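Local coordinates for polysaccharide deacetylase (Streptococcus pyogenes, PDB 6DQ3) that removes N-acetyl groups from the cell wall linkage unit of streptococcal rhamnopolysaccharides as a zinc-dependent deacetylase of carbohydrate esterase family 4, at the zinc ion site. Residues are numbered along the deposited sequence; one frame, centred on the assembly and turned at random.

The zinc ion site. Residues 15, 77-78, 103, 133, 137, 171, 173-174. With ZN (zinc ion), chain B; ACT (acetate ion), chain C.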
ATOM      1  N   HIS A  15       2.285  -4.736   6.553  1.00 31.25           N
ATOM      2  CA  HIS A  15       2.188  -3.741   7.611  1.00 31.76           C
ATOM      3  C   HIS A  15       3.551  -3.667   8.289  1.00 32.39           C
ATOM      4  O   HIS A  15       4.471  -3.027   7.763  1.00 32.70           O
ATOM      5  CB  HIS A  15       1.058  -4.079   8.580  1.00 33.88           C
ATOM      6  CG  HIS A  15      -0.287  -3.628   8.094  1.00 36.15           C
ATOM      7  ND1 HIS A  15      -0.993  -4.306   7.124  1.00 39.64           N
ATOM      8  CD2 HIS A  15      -1.040  -2.551   8.425  1.00 42.56           C
ATOM      9  CE1 HIS A  15      -2.132  -3.677   6.888  1.00 40.86           C
ATOM     10  NE2 HIS A  15      -2.188  -2.611   7.668  1.00 42.06           N
ATOM     11  N   ASP A  77       0.686  -0.183   4.647  1.00 29.66           N
ATOM     12  CA  ASP A  77      -0.192   0.782   5.291  1.00 25.80           C
ATOM     13  C   ASP A  77       0.432   1.352   6.563  1.00 27.93           C
ATOM     14  O   ASP A  77       1.324   0.751   7.173  1.00 30.06           O
ATOM     15  CB  ASP A  77      -1.551   0.153   5.635  1.00 31.02           C
ATOM     16  CG  ASP A  77      -2.264  -0.414   4.424  1.00 30.54           C
ATOM     17  OD1 ASP A  77      -1.980   0.028   3.293  1.00 31.64           O
ATOM     18  OD2 ASP A  77      -3.124  -1.301   4.605  1.00 34.03           O
ATOM     19  N   ASP A  78      -0.045   2.553   6.928  1.00 29.15           N
ATOM     20  CA  ASP A  78       0.104   3.174   8.248  1.00 26.71           C
ATOM     21  C   ASP A  78       1.408   3.943   8.428  1.00 27.10           C
ATOM     22  O   ASP A  78       1.686   4.452   9.523  1.00 28.33           O
ATOM     23  CB  ASP A  78      -0.031   2.109   9.345  1.00 28.91           C
ATOM     24  CG  ASP A  78      -1.431   1.538   9.450  1.00 36.93           C
ATOM     25  OD1 ASP A  78      -2.340   2.105   8.825  1.00 31.66           O
ATOM     26  OD2 ASP A  78      -1.625   0.511  10.137  1.00 32.22           O
ATOM     27  N   ILE A 103      -0.715   8.026   6.907  1.00 27.69           N
ATOM     28  CA  ILE A 103      -1.597   8.698   7.853  1.00 29.41           C
ATOM     29  C   ILE A 103      -1.007  10.086   8.075  1.00 28.71           C
ATOM     30  O   ILE A 103      -0.064  10.255   8.852  1.00 31.37           O
ATOM     31  CB  ILE A 103      -1.710   7.919   9.164  1.00 29.82           C
ATOM     32  CG1 ILE A 103      -2.133   6.474   8.894  1.00 29.38           C
ATOM     33  CG2 ILE A 103      -2.675   8.601  10.119  1.00 26.73           C
ATOM     34  CD1 ILE A 103      -2.034   5.565  10.112  1.00 30.41           C
ATOM     35  N   HIS A 133      -3.829   7.614   3.316  1.00 25.88           N
ATOM     36  CA  HIS A 133      -4.422   6.757   4.336  1.00 25.38           C
ATOM     37  C   HIS A 133      -5.165   7.594   5.374  1.00 25.47           C
ATOM     38  O   HIS A 133      -5.194   7.244   6.557  1.00 24.78           O
ATOM     39  CB  HIS A 133      -3.348   5.882   4.987  1.00 27.88           C
ATOM     40  CG  HIS A 133      -3.871   4.609   5.582  1.00 26.69           C
ATOM     41  ND1 HIS A 133      -4.934   3.908   5.049  1.00 29.34           N
ATOM     42  CD2 HIS A 133      -3.454   3.898   6.655  1.00 26.05           C
ATOM     43  CE1 HIS A 133      -5.158   2.830   5.781  1.00 27.36           C
ATOM     44  NE2 HIS A 133      -4.273   2.802   6.763  1.00 28.76           N
ATOM     45  N   HIS A 137      -6.999   8.518  10.478  1.00 27.88           N
ATOM     46  CA  HIS A 137      -7.257   7.080  10.465  1.00 25.48           C
ATOM     47  C   HIS A 137      -8.561   6.722  11.170  1.00 26.56           C
ATOM     48  O   HIS A 137      -8.593   5.772  11.967  1.00 30.70           O
ATOM     49  CB  HIS A 137      -6.082   6.338  11.114  1.00 28.16           C
ATOM     50  CG  HIS A 137      -5.914   4.920  10.656  1.00 29.71           C
ATOM     51  ND1 HIS A 137      -6.467   3.848  11.325  1.00 32.73           N
ATOM     52  CD2 HIS A 137      -5.218   4.395   9.620  1.00 30.03           C
ATOM     53  CE1 HIS A 137      -6.137   2.727  10.707  1.00 31.02           C
ATOM     54  NE2 HIS A 137      -5.377   3.031   9.671  1.00 31.28           N
ATOM     55  N   ALA A 171      -5.927   3.985   0.649  1.00 27.85           N
ATOM     56  CA  ALA A 171      -6.246   2.759   1.374  1.00 25.19           C
ATOM     57  C   ALA A 171      -7.192   3.134   2.510  1.00 26.33           C
ATOM     58  O   ALA A 171      -6.861   3.995   3.327  1.00 25.87           O
ATOM     59  CB  ALA A 171      -4.984   2.087   1.925  1.00 24.82           C
ATOM     60  N   PRO A 173      -8.926   3.030   6.018  1.00 26.89           N
ATOM     61  CA  PRO A 173      -8.511   2.481   7.316  1.00 21.33           C
ATOM     62  C   PRO A 173      -9.323   1.252   7.689  1.00 28.49           C
ATOM     63  O   PRO A 173     -10.558   1.263   7.666  1.00 28.73           O
ATOM     64  CB  PRO A 173      -8.741   3.646   8.286  1.00 25.24           C
ATOM     65  CG  PRO A 173      -8.530   4.861   7.427  1.00 25.34           C
ATOM     66  CD  PRO A 173      -9.123   4.491   6.079  1.00 25.39           C
ATOM     67  N   SER A 174      -8.607   0.182   8.023  1.00 25.66           N
ATOM     68  CA  SER A 174      -9.185  -1.101   8.414  1.00 29.18           C
ATOM     69  C   SER A 174     -10.040  -1.715   7.312  1.00 25.62           C
ATOM     70  O   SER A 174     -10.809  -2.651   7.563  1.00 27.02           O
ATOM     71  CB  SER A 174      -9.993  -0.950   9.707  1.00 28.61           C
ATOM     72  OG  SER A 174      -9.147  -0.523  10.762  1.00 32.60           O
TER
HETATM   73 ZN    ZN B 402      -4.328   1.618   8.594  1.00 33.15          ZN
HETATM   74  C   ACT C 401      -5.241  -0.492   7.411  1.00 29.91           C
HETATM   75  O   ACT C 401      -4.011  -0.565   7.602  1.00 30.40           O
HETATM   76  OXT ACT C 401      -6.025   0.304   7.961  1.00 30.72           O
HETATM   77  CH3 ACT C 401      -5.791  -1.415   6.445  1.00 28.82           C
HETATM   78  O   HOH W   1      -4.213   0.190  10.497  1.00 30.86           O
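Loops that follow strands 71-77 and 128-132 bring the zinc ligands together: Asp78 directly after strand 71-77, His133 directly after strand 128-132, and His137 four residues further on. This is the Asp-His-His triad of carbohydrate esterase family 4. Asp78 has positive phi (85°) and turns its carboxylate back to the ion, with OD1 2.1 Å from ZN; its other oxygen, OD2, shares a hydrogen bond with water 1, itself a zinc ligand. Both histidines carry CG anti to the backbone N (chi1 -155°) and bind through NE2, but their chi2 values differ, so the rings approach ZN in different orientations. His137, also at positive phi, presents NE2 2.1 Å from ZN, while Pro173 sets CB over the centre of one face of its imidazole, 3.6 Å above the ring plane. On His133 the second nitrogen, ND1, donates to Ala171 O over 2.6 Å; the carbonyl lies close to the ring plane, which should fix the ring's rotation and may make NE2 a stronger donor to the metal.

Acetate, with water 1, contributes to a distorted six-coordinate arrangement, binding ZN through both carboxylate oxygens, OXT at 2.2 Å and O at 2.4 Å from the ion. Each oxygen is also gripped from the protein: the backbone N of Ser174, in 3-10 helix 173-175, donates to acetate OXT along a nearly straight line (177° at H), and His15 NE2 reaches acetate O edge-on, 2.7 Å away. Asp77, the expected catalytic base of the family, brings OD2 alongside acetate O. Acetate is the product of the reaction, but the bound molecule may come from the crystallisation medium. The site thus probably polarises the substrate's acetyl carbonyl and activates water for de-N-acetylation, with His15 the likely general acid.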